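Protein URE2 (Lodderomyces elongisporus NRRL YB-4239, PDB 4EXJ) is of uncertain function but belongs to the glutathione S-transferase superfamily and may bind glutathione, as many of its relatives do. Local coordinates at residues V135-A144 with I184-V195. Residues are numbered along the deposited sequence; the frame is centred on the assembly and turned at random. Where two conformers were deposited one is given.
Sequences VLSSFEKVFA and IWIDLKENFPNV
The Phe143 ring takes Leu188 CD2 on one face, where the methyl sits 3.6 Å from the ring centroid, nearly on the ring normal, a CH-pi contact; Val142 CG1 lies over the opposite face toward the rim, and Ile186 CD1 comes to the edge. A second CH-pi contact runs the other way: Phe143 CB stands 3.5 Å from the centroid of the Phe192 ring, almost on its normal, while Asn191 CB lies over the opposite face, toward the rim. The two ring planes are inclined at 45°. At the edge of Phe192, in its plane, Glu140 OE1 lies 3.5 Å from CZ; the bend at chi2 (-69°) swings the carboxylate toward the 184-195 segment, where OE2 also meets Ile186 CD1. That same methyl packs 3.6 Å from Phe139 CB. Toward the N-terminal end of helix 129-149, Leu136, with CG anti to the backbone N (chi1 -164°), sends CD1 to 3.8 Å from Ile186 CG1, and Val135 CG1 touches Ile184 CD1. At the other end of the contact, the helix that starts after Phe192 is tied to helix 129-149 by Glu147, whose carboxylate accepts from the N atoms of Asn194 and Val195. The segment leading from helix 163-179 into helix 193-203 is thus packed against helix 129-149 in the all-helical C-terminal domain of the glutathione S-transferase fold. Apolar and CH-pi packing chiefly holds the two segments together, without a side-chain polar bond between them, while the Glu140 carboxylate, at the positive rim of Phe192, probably gains modest electrostatic stabilisation.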
loop_
_atom_site.group_PDB
_atom_site.type_symbol
_atom_site.label_atom_id
_atom_site.label_comp_id
_atom_site.label_asym_id
_atom_site.label_seq_id
_atom_site.Cartn_x
_atom_site.Cartn_y
_atom_site.Cartn_z
ATOM N N VAL B 135 -5.752 -10.434 12.708
ATOM C CA VAL B 135 -6.701 -9.728 11.837
ATOM C C VAL B 135 -7.714 -8.898 12.608
ATOM O O VAL B 135 -8.030 -7.768 12.243
ATOM C CB VAL B 135 -7.406 -10.695 10.908
ATOM C CG1 VAL B 135 -8.485 -9.983 10.115
ATOM C CG2 VAL B 135 -6.375 -11.306 9.976
ATOM N N LEU B 136 -8.218 -9.453 13.694
ATOM C CA LEU B 136 -9.161 -8.706 14.510
ATOM C C LEU B 136 -8.521 -7.421 15.083
ATOM O O LEU B 136 -9.109 -6.333 15.027
ATOM C CB LEU B 136 -9.682 -9.609 15.622
ATOM C CG LEU B 136 -10.936 -9.122 16.330
ATOM C CD1 LEU B 136 -12.117 -8.870 15.360
ATOM C CD2 LEU B 136 -11.318 -10.164 17.390
ATOM N N SER B 137 -7.302 -7.533 15.600
ATOM C CA SER B 137 -6.596 -6.364 16.127
ATOM C C SER B 137 -6.305 -5.369 15.008
ATOM O O SER B 137 -6.331 -4.153 15.219
ATOM C CB SER B 137 -5.292 -6.774 16.811
ATOM O OG SER B 137 -5.527 -7.719 17.839
ATOM N N SER B 138 -6.016 -5.891 13.813
ATOM C CA SER B 138 -5.779 -4.998 12.664
ATOM C C SER B 138 -7.043 -4.224 12.287
ATOM O O SER B 138 -6.976 -3.052 11.912
ATOM C CB SER B 138 -5.244 -5.767 11.452
ATOM O OG SER B 138 -3.944 -6.251 11.720
ATOM N N PHE B 139 -8.206 -4.870 12.373
ATOM C CA PHE B 139 -9.458 -4.177 12.086
ATOM C C PHE B 139 -9.711 -3.120 13.159
ATOM O O PHE B 139 -10.162 -2.030 12.873
ATOM C CB PHE B 139 -10.638 -5.151 12.138
ATOM C CG PHE B 139 -10.917 -5.856 10.837
ATOM C CD1 PHE B 139 -11.107 -5.137 9.662
ATOM C CD2 PHE B 139 -11.064 -7.235 10.803
ATOM C CE1 PHE B 139 -11.390 -5.768 8.465
ATOM C CE2 PHE B 139 -11.335 -7.900 9.586
ATOM C CZ PHE B 139 -11.497 -7.172 8.425
ATOM N N GLU B 140 -9.462 -3.486 14.404
ATOM C CA GLU B 140 -9.642 -2.541 15.501
ATOM C C GLU B 140 -8.838 -1.258 15.265
ATOM O O GLU B 140 -9.344 -0.137 15.471
ATOM C CB GLU B 140 -9.227 -3.199 16.810
ATOM C CG GLU B 140 -10.213 -4.281 17.234
ATOM C CD GLU B 140 -11.554 -3.693 17.659
ATOM O OE1 GLU B 140 -11.665 -2.448 17.733
ATOM O OE2 GLU B 140 -12.497 -4.471 17.923
ATOM N N LYS B 141 -7.590 -1.427 14.832
ATOM C CA LYS B 141 -6.722 -0.281 14.540
ATOM C C LYS B 141 -7.222 0.540 13.370
ATOM O O LYS B 141 -7.207 1.776 13.422
ATOM C CB LYS B 141 -5.297 -0.735 14.208
ATOM C CG LYS B 141 -4.454 -1.065 15.431
ATOM C CD LYS B 141 -3.098 -1.643 15.036
ATOM C CE LYS B 141 -2.370 -2.218 16.256
ATOM N NZ LYS B 141 -1.199 -3.068 15.883
ATOM N N VAL B 142 -7.597 -0.140 12.283
ATOM C CA VAL B 142 -8.045 0.580 11.100
ATOM C C VAL B 142 -9.331 1.366 11.381
ATOM O O VAL B 142 -9.477 2.493 10.931
ATOM C CB VAL B 142 -8.129 -0.351 9.826
ATOM C CG1 VAL B 142 -9.412 -1.121 9.756
ATOM C CG2 VAL B 142 -7.936 0.460 8.541
ATOM N N PHE B 143 -10.257 0.782 12.151
ATOM C CA PHE B 143 -11.501 1.469 12.431
ATOM C C PHE B 143 -11.292 2.655 13.372
ATOM O O PHE B 143 -11.919 3.689 13.171
ATOM C CB PHE B 143 -12.580 0.502 12.964
ATOM C CG PHE B 143 -13.066 -0.472 11.917
ATOM C CD1 PHE B 143 -13.351 -0.028 10.638
ATOM C CD2 PHE B 143 -13.205 -1.815 12.203
ATOM C CE1 PHE B 143 -13.785 -0.910 9.656
ATOM C CE2 PHE B 143 -13.627 -2.702 11.209
ATOM C CZ PHE B 143 -13.922 -2.233 9.950
ATOM N N ALA B 144 -10.381 2.517 14.332
ATOM C CA ALA B 144 -10.058 3.652 15.222
ATOM C C ALA B 144 -9.536 4.823 14.393
ATOM O O ALA B 144 -9.905 5.977 14.610
ATOM C CB ALA B 144 -9.062 3.265 16.284
ATOM N N ILE B 184 -14.300 -13.054 13.301
ATOM C CA ILE B 184 -13.586 -11.770 13.258
ATOM C C ILE B 184 -14.503 -10.616 12.861
ATOM O O ILE B 184 -14.052 -9.574 12.424
ATOM C CB ILE B 184 -12.348 -11.843 12.358
ATOM C CG1 ILE B 184 -12.729 -12.385 10.983
ATOM C CG2 ILE B 184 -11.277 -12.741 13.029
ATOM C CD1 ILE B 184 -11.576 -12.418 9.986
ATOM N N TRP B 185 -15.802 -10.807 13.049
ATOM C CA TRP B 185 -16.782 -9.762 12.795
ATOM C C TRP B 185 -16.740 -8.696 13.877
ATOM O O TRP B 185 -16.604 -8.994 15.071
ATOM C CB TRP B 185 -18.184 -10.384 12.735
ATOM C CG TRP B 185 -19.286 -9.401 12.677
ATOM C CD1 TRP B 185 -20.282 -9.217 13.616
ATOM C CD2 TRP B 185 -19.548 -8.455 11.631
ATOM N NE1 TRP B 185 -21.125 -8.207 13.209
ATOM C CE2 TRP B 185 -20.700 -7.728 11.998
ATOM C CE3 TRP B 185 -18.916 -8.150 10.415
ATOM C CZ2 TRP B 185 -21.229 -6.716 11.200
ATOM C CZ3 TRP B 185 -19.446 -7.140 9.628
ATOM C CH2 TRP B 185 -20.585 -6.441 10.020
ATOM N N ILE B 186 -16.858 -7.446 13.433
ATOM C CA ILE B 186 -17.034 -6.318 14.328
ATOM C C ILE B 186 -18.226 -5.539 13.819
ATOM O O ILE B 186 -18.287 -5.164 12.648
ATOM C CB ILE B 186 -15.820 -5.383 14.302
ATOM C CG1 ILE B 186 -14.584 -6.067 14.865
ATOM C CG2 ILE B 186 -16.123 -4.081 15.096
ATOM C CD1 ILE B 186 -13.328 -5.293 14.567
ATOM N N ASP B 187 -19.184 -5.263 14.700
ATOM C CA ASP B 187 -20.295 -4.407 14.337
ATOM C C ASP B 187 -19.908 -2.953 14.602
ATOM O O ASP B 187 -19.542 -2.612 15.737
ATOM C CB ASP B 187 -21.536 -4.780 15.161
ATOM C CG ASP B 187 -22.810 -4.204 14.579
ATOM O OD1 ASP B 187 -22.879 -2.976 14.398
ATOM O OD2 ASP B 187 -23.742 -4.983 14.283
ATOM N N LEU B 188 -19.959 -2.103 13.569
ATOM C CA LEU B 188 -19.475 -0.728 13.711
ATOM C C LEU B 188 -20.486 0.164 14.394
ATOM O O LEU B 188 -20.125 1.196 14.943
ATOM C CB LEU B 188 -19.179 -0.098 12.358
ATOM C CG LEU B 188 -18.136 -0.762 11.483
ATOM C CD1 LEU B 188 -17.874 0.198 10.313
ATOM C CD2 LEU B 188 -16.860 -1.017 12.264
ATOM N N LYS B 189 -21.756 -0.207 14.311
ATOM C CA LYS B 189 -22.809 0.684 14.818
ATOM C C LYS B 189 -22.498 1.172 16.214
ATOM O O LYS B 189 -22.678 2.347 16.524
ATOM C CB LYS B 189 -24.168 -0.015 14.823
ATOM C CG LYS B 189 -24.779 -0.191 13.451
ATOM C CD LYS B 189 -26.164 -0.819 13.578
ATOM C CE LYS B 189 -26.433 -1.823 12.466
ATOM N NZ LYS B 189 -25.606 -3.053 12.630
ATOM N N GLU B 190 -22.013 0.255 17.042
ATOM C CA GLU B 190 -21.782 0.499 18.458
ATOM C C GLU B 190 -20.549 1.353 18.760
ATOM O O GLU B 190 -20.661 2.398 19.400
ATOM C CB GLU B 190 -21.670 -0.843 19.182
ATOM C CG GLU B 190 -22.775 -1.828 18.810
ATOM C CD GLU B 190 -22.408 -3.271 19.111
ATOM O OE1 GLU B 190 -23.217 -4.168 18.791
ATOM O OE2 GLU B 190 -21.311 -3.511 19.661
ATOM N N ASN B 191 -19.376 0.919 18.305
ATOM C CA ASN B 191 -18.137 1.585 18.723
ATOM C C ASN B 191 -17.524 2.559 17.720
ATOM O O ASN B 191 -16.643 3.321 18.077
ATOM C CB ASN B 191 -17.081 0.564 19.162
ATOM C CG ASN B 191 -17.448 -0.131 20.455
ATOM O OD1 ASN B 191 -17.773 -1.321 20.462
ATOM N ND2 ASN B 191 -17.424 0.614 21.554
ATOM N N PHE B 192 -17.992 2.535 16.478
ATOM C CA PHE B 192 -17.413 3.386 15.436
ATOM C C PHE B 192 -18.507 4.098 14.641
ATOM O O PHE B 192 -18.710 3.864 13.434
ATOM C CB PHE B 192 -16.478 2.559 14.523
ATOM C CG PHE B 192 -15.404 1.811 15.267
ATOM C CD1 PHE B 192 -14.268 2.480 15.744
ATOM C CD2 PHE B 192 -15.502 0.433 15.492
ATOM C CE1 PHE B 192 -13.284 1.814 16.417
ATOM C CE2 PHE B 192 -14.486 -0.247 16.174
ATOM C CZ PHE B 192 -13.380 0.455 16.647
ATOM N N PRO B 193 -19.250 4.985 15.313
ATOM C CA PRO B 193 -20.420 5.612 14.694
ATOM C C PRO B 193 -20.106 6.508 13.502
ATOM O O PRO B 193 -20.899 6.572 12.571
ATOM C CB PRO B 193 -21.035 6.438 15.847
ATOM C CG PRO B 193 -19.944 6.556 16.863
ATOM C CD PRO B 193 -19.160 5.284 16.754
ATOM N N ASN B 194 -18.961 7.185 13.518
ATOM C CA ASN B 194 -18.576 7.989 12.369
ATOM C C ASN B 194 -18.354 7.115 11.132
ATOM O O ASN B 194 -18.744 7.501 10.026
ATOM C CB ASN B 194 -17.299 8.782 12.625
ATOM C CG ASN B 194 -17.444 9.814 13.728
ATOM O OD1 ASN B 194 -18.549 10.186 14.115
ATOM N ND2 ASN B 194 -16.311 10.292 14.230
ATOM N N VAL B 195 -17.693 5.971 11.323
ATOM C CA VAL B 195 -17.438 5.089 10.183
ATOM C C VAL B 195 -18.742 4.498 9.679
ATOM O O VAL B 195 -18.959 4.391 8.480
ATOM C CB VAL B 195 -16.431 3.985 10.517
ATOM C CG1 VAL B 195 -16.125 3.145 9.238
ATOM C CG2 VAL B 195 -15.163 4.609 11.129
#